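Local coordinates for transmembrane oligosaccharyl transferase (Archaeoglobus fulgidus, PDB 3WAJ), which is an archaeal membrane protein of the STT3/AglB oligosaccharyl transferase family, with a helical transmembrane part of the GT-C class and a soluble C-terminal part, at residues V790-N802 against P833-G845. Sequence-based numbering, arbitrary orientation.
Sequences VTEVSVNATIKTN and PVKPITPYHIKAG
Val795 and Tyr840 meet on the buried face of an antiparallel β-sheet in the peripheral domain, where strand 792-800 pairs with the interrupted strand 835-844; the pairing illustrates how a sheet absorbs a break in one strand. CG1 of Val795, anti to its own backbone N (chi1 -161°), lies 3.5 Å from Tyr840 CD1, and Ala797 CB approaches the same ring atom. Beside them Val793 CG1 rests against Ile842 CG2, the two side chains running alongside each other from neighbouring strands, while Leu824 of strand 819-824 touches both Val795 and Tyr840. The other face is looser and more polar: the amide of Asn796 is turned 45° from the His841 ring, and ND2 of Asn796 hydrogen-bonds to Glu808 OE1 on the adjacent strand 806-814. The ends of extended Lys800 and of Lys843 lead away from the opposite strand. Backbone bonds flank the interruption, with Lys800 N 2.8 Å from Lys835 O on one side and Ser794 N 3.1 Å from Lys843 O on the other. Between them a side chain takes over a backbone acceptor's role. Thr838 OG1 accepts a bond from Thr798 N, 3.2 Å away and nearly straight at 163°, and gives its own proton to Pro839 O at 2.8 Å.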
ATOM      1  N   VAL A 790       2.152  15.641 -52.669  1.00100.99           N
ATOM      2  CA  VAL A 790       1.916  15.725 -51.230  1.00 94.40           C
ATOM      3  C   VAL A 790       1.893  14.313 -50.660  1.00 86.56           C
ATOM      4  O   VAL A 790       1.060  13.486 -51.032  1.00 85.26           O
ATOM      5  CB  VAL A 790       0.590  16.431 -50.902  1.00 93.57           C
ATOM      6  CG1 VAL A 790       0.761  17.941 -50.924  1.00 92.45           C
ATOM      7  CG2 VAL A 790      -0.457  16.019 -51.890  1.00 95.47           C
ATOM      8  N   THR A 791       2.825  14.035 -49.763  1.00 83.38           N
ATOM      9  CA  THR A 791       2.933  12.707 -49.181  1.00 85.02           C
ATOM     10  C   THR A 791       2.410  12.665 -47.743  1.00 84.34           C
ATOM     11  O   THR A 791       2.208  11.586 -47.177  1.00 80.70           O
ATOM     12  CB  THR A 791       4.374  12.196 -49.263  1.00 85.58           C
ATOM     13  OG1 THR A 791       5.273  13.254 -48.908  1.00 82.46           O
ATOM     14  CG2 THR A 791       4.676  11.758 -50.684  1.00 88.68           C
ATOM     15  N   GLU A 792       2.190  13.843 -47.161  1.00 86.80           N
ATOM     16  CA  GLU A 792       1.619  13.929 -45.819  1.00 89.11           C
ATOM     17  C   GLU A 792       0.830  15.202 -45.505  1.00 84.18           C
ATOM     18  O   GLU A 792       1.132  16.290 -46.010  1.00 83.43           O
ATOM     19  CB  GLU A 792       2.678  13.678 -44.743  1.00 91.58           C
ATOM     20  CG  GLU A 792       4.058  14.197 -45.064  1.00 95.52           C
ATOM     21  CD  GLU A 792       5.122  13.396 -44.350  1.00102.55           C
ATOM     22  OE1 GLU A 792       5.027  12.151 -44.372  1.00104.98           O
ATOM     23  OE2 GLU A 792       6.035  13.997 -43.749  1.00105.97           O
ATOM     24  N   VAL A 793      -0.185  15.031 -44.658  1.00 77.88           N
ATOM     25  CA  VAL A 793      -1.046  16.118 -44.200  1.00 74.28           C
ATOM     26  C   VAL A 793      -0.880  16.294 -42.689  1.00 66.14           C
ATOM     27  O   VAL A 793      -0.938  15.315 -41.936  1.00 63.58           O
ATOM     28  CB  VAL A 793      -2.523  15.806 -44.524  1.00 74.50           C
ATOM     29  CG1 VAL A 793      -3.434  16.940 -44.065  1.00 73.94           C
ATOM     30  CG2 VAL A 793      -2.695  15.535 -46.019  1.00 71.91           C
ATOM     31  N   SER A 794      -0.666  17.527 -42.234  1.00 61.07           N
ATOM     32  CA  SER A 794      -0.486  17.763 -40.797  1.00 57.96           C
ATOM     33  C   SER A 794      -1.622  18.592 -40.214  1.00 60.33           C
ATOM     34  O   SER A 794      -2.139  19.496 -40.869  1.00 66.68           O
ATOM     35  CB  SER A 794       0.850  18.448 -40.507  1.00 56.36           C
ATOM     36  OG  SER A 794       0.762  19.850 -40.701  1.00 59.31           O
ATOM     37  N   VAL A 795      -2.006  18.279 -38.978  1.00 60.81           N
ATOM     38  CA  VAL A 795      -3.004  19.073 -38.262  1.00 64.07           C
ATOM     39  C   VAL A 795      -2.387  19.712 -37.013  1.00 63.00           C
ATOM     40  O   VAL A 795      -1.529  19.121 -36.349  1.00 64.13           O
ATOM     41  CB  VAL A 795      -4.253  18.251 -37.873  1.00 66.76           C
ATOM     42  CG1 VAL A 795      -5.417  19.179 -37.578  1.00 63.55           C
ATOM     43  CG2 VAL A 795      -4.641  17.302 -38.990  1.00 73.29           C
ATOM     44  N   ASN A 796      -2.850  20.918 -36.693  1.00 66.23           N
ATOM     45  CA  ASN A 796      -2.270  21.734 -35.634  1.00 64.59           C
ATOM     46  C   ASN A 796      -3.363  22.544 -34.932  1.00 60.69           C
ATOM     47  O   ASN A 796      -4.287  23.039 -35.578  1.00 63.90           O
ATOM     48  CB  ASN A 796      -1.210  22.664 -36.239  1.00 70.69           C
ATOM     49  CG  ASN A 796      -0.636  23.639 -35.231  1.00 76.09           C
ATOM     50  OD1 ASN A 796      -0.537  24.833 -35.500  1.00 81.02           O
ATOM     51  ND2 ASN A 796      -0.236  23.130 -34.068  1.00 75.08           N
ATOM     52  N   ALA A 797      -3.269  22.652 -33.611  1.00 55.40           N
ATOM     53  CA  ALA A 797      -4.224  23.425 -32.812  1.00 47.99           C
ATOM     54  C   ALA A 797      -3.588  23.815 -31.482  1.00 47.39           C
ATOM     55  O   ALA A 797      -2.741  23.097 -30.949  1.00 48.88           O
ATOM     56  CB  ALA A 797      -5.506  22.637 -32.586  1.00 45.17           C
ATOM     57  N   THR A 798      -3.988  24.954 -30.936  1.00 48.93           N
ATOM     58  CA  THR A 798      -3.449  25.361 -29.641  1.00 48.69           C
ATOM     59  C   THR A 798      -4.452  25.000 -28.543  1.00 48.36           C
ATOM     60  O   THR A 798      -5.658  25.244 -28.683  1.00 52.43           O
ATOM     61  CB  THR A 798      -3.096  26.859 -29.631  1.00 44.98           C
ATOM     62  OG1 THR A 798      -2.217  27.126 -30.726  1.00 52.43           O
ATOM     63  CG2 THR A 798      -2.404  27.264 -28.340  1.00 34.36           C
ATOM     64  N   ILE A 799      -3.951  24.402 -27.466  1.00 46.38           N
ATOM     65  CA  ILE A 799      -4.803  23.923 -26.376  1.00 42.19           C
ATOM     66  C   ILE A 799      -4.481  24.718 -25.114  1.00 39.69           C
ATOM     67  O   ILE A 799      -3.314  24.947 -24.821  1.00 42.32           O
ATOM     68  CB  ILE A 799      -4.576  22.417 -26.112  1.00 39.65           C
ATOM     69  CG1 ILE A 799      -4.600  21.614 -27.424  1.00 32.34           C
ATOM     70  CG2 ILE A 799      -5.588  21.868 -25.085  1.00 43.11           C
ATOM     71  CD1 ILE A 799      -5.957  21.616 -28.142  1.00 36.47           C
ATOM     72  N   LYS A 800      -5.508  25.142 -24.375  1.00 45.21           N
ATOM     73  CA  LYS A 800      -5.302  25.841 -23.101  1.00 45.29           C
ATOM     74  C   LYS A 800      -5.905  25.063 -21.925  1.00 45.64           C
ATOM     75  O   LYS A 800      -7.084  24.697 -21.943  1.00 49.27           O
ATOM     76  CB  LYS A 800      -5.913  27.240 -23.143  1.00 46.01           C
ATOM     77  CG  LYS A 800      -5.516  28.151 -21.971  1.00 47.76           C
ATOM     78  CD  LYS A 800      -6.228  29.502 -22.083  1.00 52.04           C
ATOM     79  CE  LYS A 800      -5.908  30.423 -20.918  1.00 62.48           C
ATOM     80  NZ  LYS A 800      -6.909  31.541 -20.777  1.00 72.32           N
ATOM     81  N   THR A 801      -5.100  24.836 -20.891  1.00 38.67           N
ATOM     82  CA  THR A 801      -5.545  24.056 -19.744  1.00 45.75           C
ATOM     83  C   THR A 801      -6.177  24.972 -18.710  1.00 46.19           C
ATOM     84  O   THR A 801      -5.979  26.186 -18.746  1.00 46.96           O
ATOM     85  CB  THR A 801      -4.372  23.290 -19.104  1.00 42.05           C
ATOM     86  OG1 THR A 801      -3.681  24.147 -18.183  1.00 38.19           O
ATOM     87  CG2 THR A 801      -3.397  22.823 -20.187  1.00 37.26           C
ATOM     88  N   ASN A 802      -6.901  24.386 -17.764  1.00 44.21           N
ATOM     89  CA  ASN A 802      -7.502  25.148 -16.673  1.00 39.70           C
ATOM     90  C   ASN A 802      -6.477  25.791 -15.743  1.00 44.86           C
ATOM     91  O   ASN A 802      -6.846  26.399 -14.746  1.00 53.07           O
ATOM     92  CB  ASN A 802      -8.412  24.242 -15.854  1.00 36.42           C
ATOM     93  CG  ASN A 802      -7.737  22.942 -15.474  1.00 34.87           C
ATOM     94  OD1 ASN A 802      -7.198  22.227 -16.333  1.00 34.45           O
ATOM     95  ND2 ASN A 802      -7.725  22.642 -14.178  1.00 36.46           N
ATOM     96  N   PRO A 833     -12.827  22.107 -19.052  1.00 45.63           N
ATOM     97  CA  PRO A 833     -11.980  23.274 -18.758  1.00 47.61           C
ATOM     98  C   PRO A 833     -10.672  23.303 -19.554  1.00 52.84           C
ATOM     99  O   PRO A 833     -10.054  24.356 -19.656  1.00 60.44           O
ATOM    100  CB  PRO A 833     -11.687  23.141 -17.252  1.00 46.02           C
ATOM    101  CG  PRO A 833     -11.958  21.709 -16.911  1.00 43.73           C
ATOM    102  CD  PRO A 833     -13.021  21.244 -17.872  1.00 42.98           C
ATOM    103  N   VAL A 834     -10.240  22.164 -20.085  1.00 50.18           N
ATOM    104  CA  VAL A 834      -9.147  22.172 -21.051  1.00 49.36           C
ATOM    105  C   VAL A 834      -9.781  22.250 -22.428  1.00 50.30           C
ATOM    106  O   VAL A 834     -10.518  21.343 -22.822  1.00 52.01           O
ATOM    107  CB  VAL A 834      -8.275  20.904 -20.960  1.00 49.78           C
ATOM    108  CG1 VAL A 834      -7.323  20.833 -22.139  1.00 42.48           C
ATOM    109  CG2 VAL A 834      -7.508  20.872 -19.640  1.00 45.73           C
ATOM    110  N   LYS A 835      -9.525  23.336 -23.154  1.00 53.23           N
ATOM    111  CA  LYS A 835     -10.125  23.506 -24.485  1.00 60.46           C
ATOM    112  C   LYS A 835      -9.157  24.008 -25.556  1.00 57.74           C
ATOM    113  O   LYS A 835      -8.141  24.641 -25.248  1.00 59.35           O
ATOM    114  CB  LYS A 835     -11.415  24.367 -24.452  1.00 54.90           C
ATOM    115  CG  LYS A 835     -11.384  25.607 -23.580  1.00 62.27           C
ATOM    116  CD  LYS A 835     -12.408  25.511 -22.432  1.00 69.85           C
ATOM    117  CE  LYS A 835     -13.851  25.421 -22.931  1.00 67.16           C
ATOM    118  NZ  LYS A 835     -14.828  24.991 -21.874  1.00 59.44           N
ATOM    119  N   PRO A 836      -9.454  23.691 -26.824  1.00 47.72           N
ATOM    120  CA  PRO A 836      -8.644  24.301 -27.881  1.00 46.20           C
ATOM    121  C   PRO A 836      -9.010  25.781 -27.997  1.00 53.32           C
ATOM    122  O   PRO A 836     -10.178  26.140 -27.809  1.00 57.47           O
ATOM    123  CB  PRO A 836      -9.049  23.520 -29.146  1.00 44.39           C
ATOM    124  CG  PRO A 836     -10.373  22.861 -28.823  1.00 37.91           C
ATOM    125  CD  PRO A 836     -10.415  22.686 -27.326  1.00 39.07           C
ATOM    126  N   ILE A 837      -8.024  26.635 -28.270  1.00 55.01           N
ATOM    127  CA  ILE A 837      -8.284  28.066 -28.434  1.00 54.80           C
ATOM    128  C   ILE A 837      -8.094  28.555 -29.871  1.00 58.14           C
ATOM    129  O   ILE A 837      -8.273  29.737 -30.153  1.00 60.98           O
ATOM    130  CB  ILE A 837      -7.435  28.946 -27.491  1.00 51.78           C
ATOM    131  CG1 ILE A 837      -5.937  28.737 -27.734  1.00 51.92           C
ATOM    132  CG2 ILE A 837      -7.816  28.705 -26.034  1.00 47.84           C
ATOM    133  CD1 ILE A 837      -5.054  29.590 -26.818  1.00 44.78           C
ATOM    134  N   THR A 838      -7.705  27.648 -30.763  1.00 60.85           N
ATOM    135  CA  THR A 838      -7.719  27.912 -32.202  1.00 57.53           C
ATOM    136  C   THR A 838      -8.484  26.776 -32.860  1.00 57.41           C
ATOM    137  O   THR A 838      -8.637  25.712 -32.270  1.00 60.75           O
ATOM    138  CB  THR A 838      -6.298  27.955 -32.817  1.00 51.21           C
ATOM    139  OG1 THR A 838      -5.794  26.619 -32.952  1.00 50.67           O
ATOM    140  CG2 THR A 838      -5.337  28.800 -31.964  1.00 40.80           C
ATOM    141  N   PRO A 839      -8.972  26.998 -34.087  1.00 63.60           N
ATOM    142  CA  PRO A 839      -9.484  25.863 -34.864  1.00 61.31           C
ATOM    143  C   PRO A 839      -8.309  24.998 -35.294  1.00 59.90           C
ATOM    144  O   PRO A 839      -7.159  25.415 -35.121  1.00 64.89           O
ATOM    145  CB  PRO A 839     -10.108  26.536 -36.089  1.00 61.08           C
ATOM    146  CG  PRO A 839      -9.447  27.882 -36.172  1.00 58.76           C
ATOM    147  CD  PRO A 839      -9.199  28.291 -34.761  1.00 59.78           C
ATOM    148  N   TYR A 840      -8.573  23.816 -35.836  1.00 53.66           N
ATOM    149  CA  TYR A 840      -7.491  23.011 -36.384  1.00 54.37           C
ATOM    150  C   TYR A 840      -6.968  23.653 -37.676  1.00 60.19           C
ATOM    151  O   TYR A 840      -7.753  24.048 -38.545  1.00 63.00           O
ATOM    152  CB  TYR A 840      -7.971  21.591 -36.689  1.00 55.66           C
ATOM    153  CG  TYR A 840      -8.333  20.726 -35.498  1.00 51.27           C
ATOM    154  CD1 TYR A 840      -7.356  20.066 -34.770  1.00 44.62           C
ATOM    155  CD2 TYR A 840      -9.659  20.528 -35.143  1.00 52.53           C
ATOM    156  CE1 TYR A 840      -7.691  19.256 -33.706  1.00 45.00           C
ATOM    157  CE2 TYR A 840     -10.004  19.722 -34.077  1.00 52.06           C
ATOM    158  CZ  TYR A 840      -9.018  19.090 -33.365  1.00 51.26           C
ATOM    159  OH  TYR A 840      -9.361  18.283 -32.306  1.00 53.56           O
ATOM    160  N   HIS A 841      -5.650  23.761 -37.804  1.00 61.45           N
ATOM    161  CA  HIS A 841      -5.055  24.223 -39.056  1.00 64.01           C
ATOM    162  C   HIS A 841      -4.493  23.013 -39.806  1.00 72.83           C
ATOM    163  O   HIS A 841      -3.413  22.517 -39.470  1.00 78.34           O
ATOM    164  CB  HIS A 841      -3.947  25.256 -38.804  1.00 59.42           C
ATOM    165  CG  HIS A 841      -4.293  26.276 -37.763  1.00 70.17           C
ATOM    166  ND1 HIS A 841      -5.185  27.302 -37.991  1.00 77.41           N
ATOM    167  CD2 HIS A 841      -3.864  26.427 -36.485  1.00 70.52           C
ATOM    168  CE1 HIS A 841      -5.294  28.038 -36.898  1.00 79.99           C
ATOM    169  NE2 HIS A 841      -4.504  27.529 -35.968  1.00 73.55           N
ATOM    170  N   ILE A 842      -5.234  22.519 -40.797  1.00 70.50           N
ATOM    171  CA  ILE A 842      -4.728  21.441 -41.642  1.00 70.71           C
ATOM    172  C   ILE A 842      -3.848  22.057 -42.703  1.00 76.54           C
ATOM    173  O   ILE A 842      -4.107  23.171 -43.177  1.00 79.62           O
ATOM    174  CB  ILE A 842      -5.825  20.703 -42.407  1.00 71.22           C
ATOM    175  CG1 ILE A 842      -7.195  21.222 -42.031  1.00 82.45           C
ATOM    176  CG2 ILE A 842      -5.740  19.194 -42.214  1.00 62.90           C
ATOM    177  CD1 ILE A 842      -8.193  20.880 -43.070  1.00 88.24           C
ATOM    178  N   LYS A 843      -2.824  21.315 -43.099  1.00 70.82           N
ATOM    179  CA  LYS A 843      -1.913  21.784 -44.114  1.00 73.16           C
ATOM    180  C   LYS A 843      -1.543  20.595 -44.979  1.00 79.89           C
ATOM    181  O   LYS A 843      -1.041  19.580 -44.482  1.00 82.06           O
ATOM    182  CB  LYS A 843      -0.676  22.407 -43.465  1.00 70.47           C
ATOM    183  CG  LYS A 843       0.354  22.973 -44.427  1.00 73.67           C
ATOM    184  CD  LYS A 843       1.624  23.356 -43.673  1.00 75.98           C
ATOM    185  CE  LYS A 843       2.702  23.917 -44.592  1.00 81.85           C
ATOM    186  NZ  LYS A 843       2.377  25.296 -45.067  1.00 89.56           N
ATOM    187  N   ALA A 844      -1.841  20.717 -46.268  1.00 81.07           N
ATOM    188  CA  ALA A 844      -1.418  19.751 -47.269  1.00 83.00           C
ATOM    189  C   ALA A 844      -0.597  20.516 -48.298  1.00 89.10           C
ATOM    190  O   ALA A 844      -1.152  21.230 -49.131  1.00 89.69           O
ATOM    191  CB  ALA A 844      -2.621  19.091 -47.924  1.00 79.77           C
ATOM    192  N   GLY A 845       0.724  20.374 -48.219  1.00 90.16           N
ATOM    193  CA  GLY A 845       1.630  21.109 -49.080  1.00 91.59           C
ATOM    194  C   GLY A 845       1.439  22.614 -49.007  1.00 97.89           C
ATOM    195  O   GLY A 845       1.964  23.280 -48.110  1.00100.21           O
TER